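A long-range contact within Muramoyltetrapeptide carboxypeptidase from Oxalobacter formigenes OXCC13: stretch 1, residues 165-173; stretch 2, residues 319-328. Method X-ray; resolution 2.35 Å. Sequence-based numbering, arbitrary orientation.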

# COMPACT_ATOMS: atom_id res chain seq x y z
N GLY B 165 -14.60 8.79 -17.03
CA GLY B 165 -15.53 8.10 -17.91
C GLY B 165 -14.91 7.59 -19.20
O GLY B 165 -15.54 7.65 -20.26
N ALA B 166 -13.68 7.09 -19.12
CA ALA B 166 -12.97 6.56 -20.27
C ALA B 166 -12.69 5.08 -20.05
O ALA B 166 -12.20 4.68 -18.99
CB ALA B 166 -11.66 7.31 -20.50
N VAL B 167 -13.01 4.26 -21.05
CA VAL B 167 -12.82 2.82 -20.98
C VAL B 167 -11.40 2.49 -21.42
O VAL B 167 -10.99 2.83 -22.54
CB VAL B 167 -13.84 2.07 -21.84
CG1 VAL B 167 -13.51 0.59 -21.90
CG2 VAL B 167 -15.25 2.29 -21.30
N SER B 168 -10.64 1.85 -20.53
CA SER B 168 -9.30 1.38 -20.82
C SER B 168 -9.28 -0.14 -20.82
O SER B 168 -10.29 -0.80 -20.53
CB SER B 168 -8.30 1.95 -19.81
OG SER B 168 -8.72 1.69 -18.48
N PHE B 169 -8.13 -0.71 -21.14
CA PHE B 169 -7.98 -2.16 -21.25
C PHE B 169 -6.81 -2.61 -20.38
O PHE B 169 -5.68 -2.17 -20.58
CB PHE B 169 -7.75 -2.58 -22.71
CG PHE B 169 -8.91 -2.28 -23.61
CD1 PHE B 169 -9.92 -3.21 -23.80
CD2 PHE B 169 -8.99 -1.06 -24.26
CE1 PHE B 169 -10.99 -2.93 -24.64
CE2 PHE B 169 -10.06 -0.78 -25.09
CZ PHE B 169 -11.06 -1.71 -25.28
N SER B 170 -7.10 -3.49 -19.43
CA SER B 170 -6.06 -4.07 -18.57
C SER B 170 -5.53 -5.31 -19.28
O SER B 170 -6.13 -6.38 -19.21
CB SER B 170 -6.62 -4.39 -17.19
OG SER B 170 -5.59 -4.50 -16.23
N GLY B 171 -4.40 -5.16 -19.97
CA GLY B 171 -3.84 -6.24 -20.75
C GLY B 171 -2.33 -6.25 -20.77
O GLY B 171 -1.66 -5.96 -19.77
N PRO B 172 -1.76 -6.58 -21.92
CA PRO B 172 -0.30 -6.73 -22.02
C PRO B 172 0.40 -5.39 -22.20
O PRO B 172 -0.21 -4.35 -22.48
CB PRO B 172 -0.13 -7.60 -23.27
CG PRO B 172 -1.29 -7.22 -24.13
CD PRO B 172 -2.43 -6.92 -23.19
N MSE B 173 1.72 -5.43 -22.02
CA MSE B 173 2.57 -4.27 -22.26
C MSE B 173 3.77 -4.67 -23.12
O MSE B 173 3.92 -5.84 -23.48
CB MSE B 173 3.06 -3.66 -20.95
CG MSE B 173 1.96 -3.06 -20.09
SE MSE B 173 2.66 -2.06 -18.57
CE MSE B 173 3.68 -3.48 -17.71
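Stretch 2 (319-328) DKVTLPVGGR

Stretch 2 lies alongside stretch 1 as an antiparallel partner, extended for most of its length, with strand 323-325 pairing against strand 168-170. The N-to-C directions of the two strands make an angle of 139°, and their axes approach to 4.1 Å. In register, Ser-168 faces Val-325, Phe-169 faces Pro-324 and Ser-170 faces Leu-323; the CA atoms of these pairs are 5.0, 4.1 and 4.9 Å apart. Beyond the strands the alignment continues, with Val-167 CA 4.7 Å from Gly-326 CA and Gly-171 CA 4.1 Å from Thr-322 CA.

Four backbone hydrogen bonds join the two stretches. Ser-170 and Leu-323 form the straighter pair: Ser-170 N to Leu-323 O is 2.7 Å and Leu-323 N to Ser-170 O is 2.9 Å, with angles at hydrogen of 162° and 177°. The Ser-168 and Val-325 pair is more bent, at 2.9 Å from Ser-168 N to Val-325 O and a very short 2.5 Å from Val-325 N to Ser-168 O, the latter with an angle of only 117°. Between these pairs, Pro-324 has no amide hydrogen to give, but it occupies the non-hydrogen-bonded position opposite Phe-169, so the ladder loses no bond there. CA-H...O contacts add to the pairing, among them Phe-169 CA to Leu-323 O at 3.4 Å and Pro-324 CA to Ser-168 O at 3.3 Å.

After the strand, a type II turn from Pro-324 to Gly-327 bends stretch 2, closed by Gly-327 N to Pro-324 O at 3.2 Å. Gly-326 takes the positive phi of 105° that suits glycine; a CB here would also come tight against Val-167 CG2.

The side chains of Phe-169 and Pro-324 share one face of the sheet. Phe-169, with chi1 in m, brings CE1 to 3.6 Å from Pro-324 CB, while its CB lies 3.8 Å from Thr-322 CG2. Val-167 CG1 reaches the same proline more loosely, 4.4 Å from Pro-324 CB. The other face carries Ser-168, Ser-170, Leu-323 and Val-325: Ser-168 OG lies 3.5 Å from Val-325 CB, and Ser-170 CB packs 3.8 Å from Val-325 CG2.

At the far end, a CB on Gly-171 would clash with Thr-322 OG1, and also with Pro-172 CD of its own stretch. The same OG1 sits 3.5 Å from Pro-172 CD, and Lys-320 approaches Pro-172 through its CD, 4.1 Å from Pro-172 CA.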

# COMPACT_ATOMS: atom_id res chain seq x y z
N ASP B 319 0.56 -16.13 -19.78
CA ASP B 319 -0.77 -16.14 -20.38
C ASP B 319 -1.68 -15.20 -19.60
O ASP B 319 -1.95 -15.43 -18.42
CB ASP B 319 -1.35 -17.56 -20.40
CG ASP B 319 -0.75 -18.41 -21.49
OD1 ASP B 319 0.37 -18.11 -21.95
OD2 ASP B 319 -1.41 -19.39 -21.91
N LYS B 320 -2.16 -14.15 -20.27
CA LYS B 320 -3.07 -13.20 -19.66
C LYS B 320 -4.09 -12.76 -20.70
O LYS B 320 -3.87 -12.88 -21.90
CB LYS B 320 -2.32 -11.97 -19.10
CG LYS B 320 -1.77 -11.05 -20.18
CD LYS B 320 -0.95 -9.92 -19.57
CE LYS B 320 0.29 -10.46 -18.88
NZ LYS B 320 1.10 -9.37 -18.25
N VAL B 321 -5.22 -12.25 -20.21
CA VAL B 321 -6.29 -11.77 -21.07
C VAL B 321 -6.32 -10.25 -21.01
O VAL B 321 -5.73 -9.62 -20.13
CB VAL B 321 -7.66 -12.36 -20.67
CG1 VAL B 321 -7.66 -13.87 -20.87
CG2 VAL B 321 -8.00 -12.00 -19.24
N THR B 322 -7.03 -9.66 -21.97
CA THR B 322 -7.22 -8.21 -22.04
C THR B 322 -8.61 -7.89 -21.51
O THR B 322 -9.62 -8.26 -22.12
CB THR B 322 -7.04 -7.70 -23.47
OG1 THR B 322 -5.69 -7.92 -23.89
CG2 THR B 322 -7.35 -6.22 -23.54
N LEU B 323 -8.67 -7.21 -20.37
CA LEU B 323 -9.93 -6.91 -19.70
C LEU B 323 -10.27 -5.44 -19.91
O LEU B 323 -9.54 -4.56 -19.44
CB LEU B 323 -9.84 -7.23 -18.21
CG LEU B 323 -9.59 -8.69 -17.86
CD1 LEU B 323 -9.47 -8.88 -16.36
CD2 LEU B 323 -10.68 -9.58 -18.43
N PRO B 324 -11.37 -5.13 -20.60
CA PRO B 324 -11.77 -3.73 -20.77
C PRO B 324 -12.22 -3.10 -19.47
O PRO B 324 -13.33 -3.34 -18.99
CB PRO B 324 -12.93 -3.81 -21.77
CG PRO B 324 -12.79 -5.15 -22.44
CD PRO B 324 -12.21 -6.05 -21.39
N VAL B 325 -11.35 -2.27 -18.87
CA VAL B 325 -11.70 -1.57 -17.64
C VAL B 325 -12.74 -0.50 -17.96
O VAL B 325 -12.48 0.42 -18.75
CB VAL B 325 -10.46 -0.97 -16.98
CG1 VAL B 325 -10.86 -0.09 -15.81
CG2 VAL B 325 -9.51 -2.07 -16.53
N GLY B 326 -13.91 -0.61 -17.36
CA GLY B 326 -15.01 0.29 -17.62
C GLY B 326 -16.12 -0.30 -18.48
O GLY B 326 -17.14 0.36 -18.67
N GLY B 327 -15.94 -1.52 -18.98
CA GLY B 327 -16.95 -2.17 -19.79
C GLY B 327 -18.07 -2.74 -18.95
O GLY B 327 -18.15 -2.56 -17.74
N ARG B 328 -18.96 -3.45 -19.64
CA ARG B 328 -20.15 -4.05 -19.02
C ARG B 328 -19.92 -5.56 -18.96
O ARG B 328 -20.01 -6.25 -19.98
CB ARG B 328 -21.40 -3.69 -19.82
CG ARG B 328 -22.70 -4.22 -19.24
CD ARG B 328 -23.87 -3.63 -20.00
NE ARG B 328 -23.70 -3.79 -21.44
CZ ARG B 328 -24.31 -3.04 -22.36
NH1 ARG B 328 -25.12 -2.06 -21.98
NH2 ARG B 328 -24.09 -3.25 -23.65